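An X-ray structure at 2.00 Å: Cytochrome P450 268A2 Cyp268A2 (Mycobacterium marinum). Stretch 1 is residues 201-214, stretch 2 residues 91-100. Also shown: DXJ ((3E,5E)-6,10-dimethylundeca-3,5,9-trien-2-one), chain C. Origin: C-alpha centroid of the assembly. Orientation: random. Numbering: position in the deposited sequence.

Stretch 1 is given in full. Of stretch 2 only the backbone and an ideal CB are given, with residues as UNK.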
# COMPACT_ATOMS: atom_id res chain seq x y z
N PRO A 201 -9.88 -18.17 -4.73
CA PRO A 201 -8.89 -17.09 -4.76
C PRO A 201 -7.48 -17.53 -5.15
O PRO A 201 -6.78 -16.77 -5.83
CB PRO A 201 -8.92 -16.53 -3.33
CG PRO A 201 -9.53 -17.62 -2.50
CD PRO A 201 -10.52 -18.30 -3.40
N LEU A 202 -7.05 -18.73 -4.75
CA LEU A 202 -5.68 -19.14 -5.02
C LEU A 202 -5.41 -19.25 -6.52
O LEU A 202 -4.32 -18.91 -6.99
CB LEU A 202 -5.37 -20.47 -4.32
CG LEU A 202 -5.33 -20.42 -2.79
CD1 LEU A 202 -5.03 -21.79 -2.21
CD2 LEU A 202 -4.30 -19.40 -2.32
N ALA A 203 -6.40 -19.73 -7.28
CA ALA A 203 -6.22 -19.83 -8.73
C ALA A 203 -6.18 -18.45 -9.38
O ALA A 203 -5.42 -18.23 -10.33
CB ALA A 203 -7.34 -20.68 -9.33
N VAL A 204 -6.99 -17.51 -8.88
CA VAL A 204 -6.98 -16.16 -9.42
C VAL A 204 -5.66 -15.47 -9.11
O VAL A 204 -5.11 -14.74 -9.95
CB VAL A 204 -8.18 -15.36 -8.87
CG1 VAL A 204 -8.03 -13.88 -9.16
CG2 VAL A 204 -9.48 -15.89 -9.46
N LEU A 205 -5.13 -15.68 -7.90
CA LEU A 205 -3.85 -15.08 -7.54
C LEU A 205 -2.72 -15.60 -8.42
O LEU A 205 -1.87 -14.83 -8.88
CB LEU A 205 -3.55 -15.33 -6.07
CG LEU A 205 -4.44 -14.59 -5.06
CD1 LEU A 205 -4.13 -15.05 -3.64
CD2 LEU A 205 -4.28 -13.09 -5.18
N PHE A 206 -2.70 -16.91 -8.67
CA PHE A 206 -1.65 -17.48 -9.52
C PHE A 206 -1.75 -16.96 -10.95
O PHE A 206 -0.74 -16.63 -11.57
CB PHE A 206 -1.72 -19.00 -9.50
CG PHE A 206 -1.00 -19.66 -10.65
CD1 PHE A 206 0.39 -19.64 -10.72
CD2 PHE A 206 -1.70 -20.28 -11.66
CE1 PHE A 206 1.05 -20.23 -11.77
CE2 PHE A 206 -1.04 -20.88 -12.73
CZ PHE A 206 0.34 -20.85 -12.78
N GLU A 207 -2.97 -16.88 -11.48
CA GLU A 207 -3.16 -16.42 -12.86
C GLU A 207 -2.62 -15.01 -13.05
O GLU A 207 -1.92 -14.73 -14.03
CB GLU A 207 -4.64 -16.48 -13.23
CG GLU A 207 -5.00 -15.78 -14.53
CD GLU A 207 -6.49 -15.60 -14.71
OE1 GLU A 207 -7.27 -16.26 -13.98
OE2 GLU A 207 -6.89 -14.79 -15.58
N ASN A 208 -2.92 -14.10 -12.11
CA ASN A 208 -2.43 -12.73 -12.23
C ASN A 208 -0.95 -12.63 -11.92
O ASN A 208 -0.24 -11.82 -12.53
CB ASN A 208 -3.25 -11.81 -11.33
CG ASN A 208 -4.66 -11.62 -11.84
OD1 ASN A 208 -4.91 -10.73 -12.65
ND2 ASN A 208 -5.57 -12.46 -11.38
N GLN A 209 -0.46 -13.44 -10.98
CA GLN A 209 0.98 -13.51 -10.75
C GLN A 209 1.70 -14.06 -11.98
O GLN A 209 2.77 -13.58 -12.35
CB GLN A 209 1.28 -14.37 -9.53
CG GLN A 209 1.24 -13.62 -8.22
CD GLN A 209 1.83 -14.42 -7.08
OE1 GLN A 209 2.38 -15.50 -7.28
NE2 GLN A 209 1.73 -13.88 -5.86
N MET A 210 1.11 -15.08 -12.62
CA MET A 210 1.73 -15.67 -13.80
C MET A 210 1.87 -14.65 -14.92
O MET A 210 2.91 -14.59 -15.58
CB MET A 210 0.91 -16.87 -14.27
CG MET A 210 1.55 -17.66 -15.39
SD MET A 210 0.51 -19.02 -15.93
CE MET A 210 -0.34 -18.28 -17.32
N TYR A 211 0.83 -13.84 -15.14
CA TYR A 211 0.90 -12.83 -16.20
C TYR A 211 1.99 -11.80 -15.91
O TYR A 211 2.76 -11.43 -16.80
CB TYR A 211 -0.45 -12.14 -16.38
CG TYR A 211 -0.36 -10.90 -17.24
CD1 TYR A 211 -0.22 -11.00 -18.62
CD2 TYR A 211 -0.40 -9.63 -16.68
CE1 TYR A 211 -0.13 -9.88 -19.41
CE2 TYR A 211 -0.31 -8.50 -17.46
CZ TYR A 211 -0.18 -8.63 -18.83
OH TYR A 211 -0.09 -7.51 -19.62
N LEU A 212 2.06 -11.32 -14.66
CA LEU A 212 3.09 -10.35 -14.30
C LEU A 212 4.49 -10.93 -14.48
O LEU A 212 5.42 -10.21 -14.86
CB LEU A 212 2.88 -9.88 -12.86
CG LEU A 212 1.64 -9.02 -12.63
CD1 LEU A 212 1.44 -8.75 -11.15
CD2 LEU A 212 1.73 -7.71 -13.41
N HIS A 213 4.66 -12.23 -14.21
CA HIS A 213 5.95 -12.86 -14.46
C HIS A 213 6.23 -13.01 -15.95
O HIS A 213 7.39 -13.03 -16.36
CB HIS A 213 6.02 -14.22 -13.76
CG HIS A 213 6.29 -14.13 -12.29
ND1 HIS A 213 7.26 -14.87 -11.66
CD2 HIS A 213 5.71 -13.38 -11.33
CE1 HIS A 213 7.27 -14.58 -10.37
NE2 HIS A 213 6.34 -13.68 -10.14
N GLN A 214 5.18 -13.12 -16.77
CA GLN A 214 5.37 -13.15 -18.21
C GLN A 214 5.87 -11.81 -18.73
O GLN A 214 6.80 -11.76 -19.54
CB GLN A 214 4.06 -13.53 -18.91
CG GLN A 214 3.77 -15.02 -18.92
CD GLN A 214 4.90 -15.82 -19.54
OE1 GLN A 214 5.30 -15.57 -20.67
NE2 GLN A 214 5.42 -16.78 -18.79
N UNK A 91 -0.39 -16.79 3.70
CA UNK A 91 -0.47 -16.93 2.25
C UNK A 91 0.46 -18.06 1.82
O UNK A 91 1.56 -18.19 2.38
CB UNK A 91 -0.11 -15.62 1.55
N UNK A 92 0.06 -18.91 0.87
CA UNK A 92 0.95 -19.98 0.41
C UNK A 92 2.32 -19.46 -0.00
O UNK A 92 2.45 -18.39 -0.61
CB UNK A 92 0.31 -20.72 -0.77
N UNK A 93 3.36 -20.24 0.33
CA UNK A 93 4.74 -19.79 0.15
C UNK A 93 5.06 -19.50 -1.31
O UNK A 93 5.77 -18.54 -1.62
CB UNK A 93 5.71 -20.84 0.69
N UNK A 94 4.54 -20.33 -2.23
CA UNK A 94 4.82 -20.11 -3.65
C UNK A 94 4.32 -18.75 -4.11
O UNK A 94 4.99 -18.06 -4.88
CB UNK A 94 4.18 -21.21 -4.50
N UNK A 95 3.13 -18.35 -3.65
CA UNK A 95 2.61 -17.02 -3.99
C UNK A 95 3.45 -15.92 -3.35
O UNK A 95 3.65 -14.86 -3.95
CB UNK A 95 1.15 -16.89 -3.55
N UNK A 96 3.94 -16.16 -2.13
CA UNK A 96 4.80 -15.17 -1.48
C UNK A 96 6.15 -15.06 -2.18
O UNK A 96 6.63 -13.96 -2.46
CB UNK A 96 5.00 -15.53 -0.01
N UNK A 97 6.77 -16.21 -2.48
CA UNK A 97 8.09 -16.19 -3.10
C UNK A 97 8.08 -15.53 -4.47
O UNK A 97 9.13 -15.05 -4.92
CB UNK A 97 8.63 -17.62 -3.22
N UNK A 98 6.93 -15.46 -5.13
CA UNK A 98 6.83 -14.88 -6.46
C UNK A 98 6.37 -13.43 -6.45
O UNK A 98 6.13 -12.86 -7.51
CB UNK A 98 5.87 -15.71 -7.31
N UNK A 99 6.26 -12.81 -5.26
CA UNK A 99 5.70 -11.46 -5.17
C UNK A 99 6.37 -10.55 -4.15
O UNK A 99 6.33 -9.33 -4.34
CB UNK A 99 4.21 -11.56 -4.83
N UNK A 100 6.99 -11.08 -3.09
CA UNK A 100 7.41 -10.22 -1.98
C UNK A 100 8.71 -9.48 -2.27
O UNK A 100 8.84 -8.30 -1.93
CB UNK A 100 7.57 -11.05 -0.71
C10 DXJ C . 1.39 -9.49 -2.92
C13 DXJ C . -1.05 -12.44 -3.10
C01 DXJ C . 3.45 -1.77 0.15
C02 DXJ C . 2.75 -2.87 -0.64
C03 DXJ C . 3.45 -3.91 -1.06
C04 DXJ C . 1.26 -2.77 -0.95
C05 DXJ C . 2.78 -5.03 -1.85
C06 DXJ C . 3.14 -6.42 -1.31
C07 DXJ C . 2.76 -7.55 -2.27
C08 DXJ C . 1.77 -8.36 -1.98
C09 DXJ C . 3.56 -7.74 -3.56
C11 DXJ C . 0.56 -10.43 -2.51
C12 DXJ C . 0.17 -11.58 -3.43
O14 DXJ C . 0.80 -11.81 -4.41

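Stretch 1 is one continuous helix, and stretch 2 runs beside it in broadly the same direction, the helix axes inclined at 27° and no closer than 10.8 Å.

Position 91 is extended (phi/psi -122/140) and its CA-to-CB bond points sideways, with no atom of stretch 1 within 5.5 Å of the ideal CB. Many residues would suit, beta-branched ones among them; it is Val-91.

Position 92 directs CA-to-CB toward stretch 1, and its ideal CB lies 5.0 Å from Leu-202 CD2, so a small or medium apolar group fits. It immediately precedes a helix, where Ser, Thr and Asp are the usual caps, though the phi of -53° also allows proline. The residue is Pro-92, whose CG packs 3.7 Å from Leu-202 CD2.

Position 93 lies out of reach and is open to almost anything helical; it is Ala-93. Position 94 points sideways, with room for a long, even polar, chain. It is Glu-94, whose end comes nearer to stretch 1 without making a close contact.

Position 95 is the centre of the interface. Its CB points toward the groove lined by Leu-202, Leu-205 and Phe-206, and lies 3.8 Å from Gln-209 NE2. A branched or flexible apolar chain such as Leu, Ile or Met would fill the space. The residue is Leu-95, rotamer m,t: CD1 lies 3.7 Å from Leu-202 CD2 and 4.1 Å from Leu-205 CD1, while CD2 is 4.4 Å from Phe-206 CB. Its backbone also contributes, since Gln-209 NE2 donates a hydrogen bond to Leu-95 O at 2.9 Å. The same amide nitrogen donates to the ligand ketone, Gln-209 NE2 to DXJ O14 being 2.7 Å, and so ties this turn to the bound molecule.

Position 96 points away and 97 sideways, so neither is constrained by stretch 1, and any helix-compatible residue, apolar or polar, would do at either; they are Leu-96 and Glu-97.

Position 98 leaves helical geometry (-97/7) with CB facing stretch 1, already 3.5 Å from both Gln-209 OE1 and His-213 NE2. So little space favours a small residue: Ala, Ser or perhaps Gly. It is Ala-98, and its carbonyl accepts a hydrogen bond from the edge of the imidazole, His-213 NE2 to Ala-98 O at 2.8 Å.

Position 99 sets CB sideways, 3.6 Å from Gln-209 NE2, where a small side chain, polar or not, is plausible. Ser-99, rotamer p, turns back to its own stretch: Ser-99 OG donates to Leu-95 O at 2.8 Å, the carbonyl that also receives Gln-209.

Position 100 is out of reach of stretch 1, leaving the choice wide. Gln-100 donates from NE2 to Ser-99 OG at 3.1 Å, and that NE2 also lies 3.4 Å from DXJ C08.

Stretch 2, residues 91-100: VPAELLEASQ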
# COMPACT_ATOMS: atom_id res chain seq x y z
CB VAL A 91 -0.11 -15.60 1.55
CG1 VAL A 91 -0.09 -15.76 0.04
CG2 VAL A 91 -1.09 -14.50 1.97
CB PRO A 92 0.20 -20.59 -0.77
CG PRO A 92 -1.24 -20.35 -0.45
CD PRO A 92 -1.29 -19.03 0.29
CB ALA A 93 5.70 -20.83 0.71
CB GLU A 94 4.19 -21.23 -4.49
CG GLU A 94 4.21 -20.96 -5.99
CD GLU A 94 4.48 -22.21 -6.81
OE1 GLU A 94 4.75 -23.27 -6.21
OE2 GLU A 94 4.42 -22.13 -8.05
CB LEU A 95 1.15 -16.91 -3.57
CG LEU A 95 0.18 -17.83 -4.29
CD1 LEU A 95 -1.19 -17.84 -3.62
CD2 LEU A 95 0.06 -17.44 -5.76
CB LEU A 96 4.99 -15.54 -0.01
CG LEU A 96 3.76 -15.38 0.90
CD1 LEU A 96 4.08 -15.86 2.31
CD2 LEU A 96 3.28 -13.94 0.92
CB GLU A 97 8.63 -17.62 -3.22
CG GLU A 97 8.98 -18.27 -1.88
CD GLU A 97 8.63 -19.75 -1.83
OE1 GLU A 97 8.38 -20.34 -2.90
OE2 GLU A 97 8.61 -20.32 -0.72
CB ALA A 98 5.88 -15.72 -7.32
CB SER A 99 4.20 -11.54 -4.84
OG SER A 99 4.00 -12.14 -3.57
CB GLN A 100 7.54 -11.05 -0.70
CG GLN A 100 6.24 -11.70 -0.23
CD GLN A 100 5.14 -10.69 0.01
OE1 GLN A 100 5.07 -10.07 1.07
NE2 GLN A 100 4.26 -10.52 -0.97
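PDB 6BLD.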